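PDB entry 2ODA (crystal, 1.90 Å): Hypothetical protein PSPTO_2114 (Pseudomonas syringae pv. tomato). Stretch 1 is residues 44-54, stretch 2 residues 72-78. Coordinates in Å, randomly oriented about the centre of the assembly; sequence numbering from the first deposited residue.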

# COMPACT_ATOMS: atom_id res chain seq x y z
N ALA B 44 -15.00 -20.54 -9.00
CA ALA B 44 -14.44 -19.56 -8.05
C ALA B 44 -15.21 -18.24 -8.07
O ALA B 44 -15.51 -17.66 -7.02
CB ALA B 44 -12.94 -19.30 -8.35
N LEU B 45 -15.52 -17.75 -9.28
CA LEU B 45 -16.14 -16.42 -9.42
C LEU B 45 -17.60 -16.39 -8.98
O LEU B 45 -18.06 -15.36 -8.50
CB LEU B 45 -15.99 -15.89 -10.83
CG LEU B 45 -14.54 -15.65 -11.29
CD1 LEU B 45 -14.59 -15.15 -12.73
CD2 LEU B 45 -13.80 -14.66 -10.37
N LYS B 46 -18.32 -17.50 -9.11
CA LYS B 46 -19.69 -17.56 -8.54
C LYS B 46 -19.67 -17.36 -7.04
O LYS B 46 -20.43 -16.52 -6.55
CB LYS B 46 -20.44 -18.84 -8.89
CG LYS B 46 -21.77 -18.89 -8.12
CD LYS B 46 -22.73 -19.94 -8.65
CE LYS B 46 -23.99 -19.96 -7.74
NZ LYS B 46 -24.80 -18.73 -7.93
N ALA B 47 -18.79 -18.09 -6.34
CA ALA B 47 -18.67 -17.99 -4.88
C ALA B 47 -18.35 -16.56 -4.48
O ALA B 47 -19.00 -16.00 -3.58
CB ALA B 47 -17.61 -18.94 -4.36
N LEU B 48 -17.39 -15.95 -5.18
CA LEU B 48 -16.96 -14.59 -4.85
C LEU B 48 -18.04 -13.55 -5.13
O LEU B 48 -18.30 -12.66 -4.31
CB LEU B 48 -15.66 -14.23 -5.59
CG LEU B 48 -14.44 -15.05 -5.22
CD1 LEU B 48 -13.27 -14.67 -6.18
CD2 LEU B 48 -14.07 -14.84 -3.73
N ARG B 49 -18.66 -13.65 -6.30
CA ARG B 49 -19.71 -12.72 -6.65
C ARG B 49 -20.91 -12.87 -5.71
O ARG B 49 -21.46 -11.86 -5.24
CB ARG B 49 -20.16 -12.91 -8.11
CG ARG B 49 -21.08 -11.80 -8.56
CD ARG B 49 -21.64 -12.03 -9.92
NE ARG B 49 -22.45 -10.88 -10.29
CZ ARG B 49 -22.95 -10.68 -11.51
NH1 ARG B 49 -22.71 -11.52 -12.50
NH2 ARG B 49 -23.67 -9.59 -11.74
N ASP B 50 -21.30 -14.10 -5.42
CA ASP B 50 -22.41 -14.33 -4.48
C ASP B 50 -22.10 -13.75 -3.10
O ASP B 50 -23.01 -13.21 -2.46
CB ASP B 50 -22.75 -15.80 -4.36
CG ASP B 50 -23.47 -16.34 -5.60
OD1 ASP B 50 -23.82 -15.56 -6.53
OD2 ASP B 50 -23.65 -17.56 -5.63
N GLN B 51 -20.84 -13.85 -2.66
CA GLN B 51 -20.39 -13.29 -1.37
C GLN B 51 -20.35 -11.77 -1.34
O GLN B 51 -20.20 -11.18 -0.26
CB GLN B 51 -18.95 -13.73 -1.05
CG GLN B 51 -18.73 -15.12 -0.58
CD GLN B 51 -17.23 -15.44 -0.55
OE1 GLN B 51 -16.41 -14.62 -0.13
NE2 GLN B 51 -16.87 -16.63 -1.01
N GLY B 52 -20.38 -11.12 -2.50
CA GLY B 52 -20.14 -9.68 -2.58
C GLY B 52 -18.67 -9.32 -2.32
O GLY B 52 -18.37 -8.20 -1.90
N MSE B 53 -17.75 -10.26 -2.57
CA MSE B 53 -16.31 -9.95 -2.43
C MSE B 53 -15.93 -8.84 -3.42
O MSE B 53 -16.13 -9.01 -4.63
CB MSE B 53 -15.47 -11.22 -2.69
CG MSE B 53 -13.93 -11.02 -2.61
SE MSE B 53 -13.31 -10.38 -0.84
CE MSE B 53 -13.56 -12.05 0.17
N PRO B 54 -15.41 -7.69 -2.93
CA PRO B 54 -14.90 -6.70 -3.89
C PRO B 54 -13.71 -7.26 -4.66
O PRO B 54 -12.72 -7.70 -4.07
CB PRO B 54 -14.46 -5.53 -3.00
CG PRO B 54 -15.29 -5.71 -1.72
CD PRO B 54 -15.31 -7.20 -1.54
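Stretch 2 (72-78) PVNDWMI

Stretch 2 packs as an irregular segment against one side of the helix in stretch 1, in a small, side-chain-mediated contact that centres on Trp76 and has no hydrogen bond across it. The two stretches together bury 345 Å², and Trp76, Arg49 and Leu45 supply most of that area.

Stretch 1 is helical from Ala44, continuing a helix that begins earlier in the chain, and it ends in a Schellman motif. Gly52 adopts positive phi (71°), while Gly52 N bonds to Arg49 O at 3.0 Å and Met53 N to Leu48 O at 3.0 Å. Leu45, Leu48 and Arg49, spaced three and four residues apart, direct their CA-to-CB bonds toward stretch 2. Lys46 points away, and its NZ forms a salt bridge with Asp50 OD2 at 2.8 Å, one turn along the helix.

Stretch 2 contains no regular helix through the contact. Its chain folds back on itself locally, with Val73 O accepting from both Trp76 N (3.2 Å) and Met77 N (2.9 Å). The backbones keep their distance: in the nearest CA pairs, Leu45 CA lies 8.7 Å from Val73 CA and Arg49 CA lies 7.5 Å from Trp76 CA. This register advances in the same sense along both stretches, but with one of them irregular no crossing angle is defined. The gap is filled by side chains.

The indole of Trp76, with chi1 at 69° (p), meets stretch 1 with one face and along its edge. Arg49 extends with all four chi angles near 180° and lays its aliphatic portion over one face of the ring, CD lying 3.7 Å from the centroid of the five-membered ring and only 15° off its normal, a CH-pi contact. Further along the same side chain, Arg49 NE comes within 3.4 Å of Trp76 CB, which sits over one face of the guanidinium. At the edge of the indole, Leu45 CD2 approaches Trp76 CZ2 at 3.9 Å, and the carbonyl Met53 O lies 3.9 Å from Trp76 CZ3. Leu48 adds a looser apolar contact, its CB 4.2 Å from Trp76 CH2.

Leu45 extends the apolar patch beyond the indole. Its CD1 meets Val73 CG1 at 3.9 Å and its CD2 meets CE of selenomethionine Met77 at 3.8 Å; the Met77 side chain starts out sideways, but its end comes nearer to the helix. At the exposed margin, Arg49 NH1 lies 3.8 Å from Asp75 CB but 4.6 Å from Asp75 OD2, so the opposite charges are near each other without forming a salt bridge.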

# COMPACT_ATOMS: atom_id res chain seq x y z
N PRO B 72 -16.24 -11.64 -20.07
CA PRO B 72 -16.89 -12.56 -19.13
C PRO B 72 -16.92 -12.15 -17.64
O PRO B 72 -17.55 -12.86 -16.86
CB PRO B 72 -16.09 -13.86 -19.31
CG PRO B 72 -14.72 -13.39 -19.65
CD PRO B 72 -14.99 -12.24 -20.60
N VAL B 73 -16.28 -11.04 -17.27
CA VAL B 73 -16.29 -10.57 -15.87
C VAL B 73 -16.82 -9.15 -15.69
O VAL B 73 -17.02 -8.70 -14.56
CB VAL B 73 -14.88 -10.67 -15.17
CG1 VAL B 73 -14.37 -12.12 -15.10
CG2 VAL B 73 -13.84 -9.71 -15.82
N ASN B 74 -17.06 -8.42 -16.77
CA ASN B 74 -17.42 -7.01 -16.61
C ASN B 74 -18.84 -6.74 -16.09
O ASN B 74 -19.20 -5.59 -15.88
CB ASN B 74 -17.10 -6.16 -17.87
CG ASN B 74 -17.95 -6.54 -19.07
OD1 ASN B 74 -19.11 -6.94 -18.94
ND2 ASN B 74 -17.37 -6.40 -20.26
N ASP B 75 -19.64 -7.79 -15.92
CA ASP B 75 -20.97 -7.67 -15.30
C ASP B 75 -20.81 -7.15 -13.85
O ASP B 75 -21.69 -6.46 -13.35
CB ASP B 75 -21.69 -9.05 -15.27
CG ASP B 75 -22.31 -9.46 -16.62
OD1 ASP B 75 -22.90 -8.63 -17.34
OD2 ASP B 75 -22.24 -10.67 -16.96
N TRP B 76 -19.69 -7.47 -13.19
CA TRP B 76 -19.58 -7.23 -11.75
C TRP B 76 -18.19 -6.88 -11.25
O TRP B 76 -18.02 -6.32 -10.16
CB TRP B 76 -20.11 -8.46 -11.00
CG TRP B 76 -19.21 -9.66 -11.15
CD1 TRP B 76 -19.10 -10.49 -12.25
CD2 TRP B 76 -18.28 -10.15 -10.18
NE1 TRP B 76 -18.15 -11.46 -12.01
CE2 TRP B 76 -17.65 -11.28 -10.74
CE3 TRP B 76 -17.93 -9.74 -8.88
CZ2 TRP B 76 -16.68 -12.02 -10.04
CZ3 TRP B 76 -16.97 -10.48 -8.19
CH2 TRP B 76 -16.36 -11.60 -8.77
N MSE B 77 -17.16 -7.23 -12.03
CA MSE B 77 -15.81 -6.98 -11.57
C MSE B 77 -15.31 -5.66 -12.13
O MSE B 77 -15.49 -5.37 -13.32
CB MSE B 77 -14.86 -8.13 -11.95
CG MSE B 77 -13.54 -8.07 -11.20
SE MSE B 77 -12.30 -9.48 -11.74
CE MSE B 77 -13.46 -11.01 -11.45
N ILE B 78 -14.68 -4.87 -11.27
CA ILE B 78 -14.10 -3.56 -11.58
C ILE B 78 -12.86 -3.71 -12.46
O ILE B 78 -12.05 -4.59 -12.22
CB ILE B 78 -13.71 -2.85 -10.22
CG1 ILE B 78 -14.95 -2.63 -9.32
CG2 ILE B 78 -12.91 -1.55 -10.43
CD1 ILE B 78 -16.17 -2.01 -10.01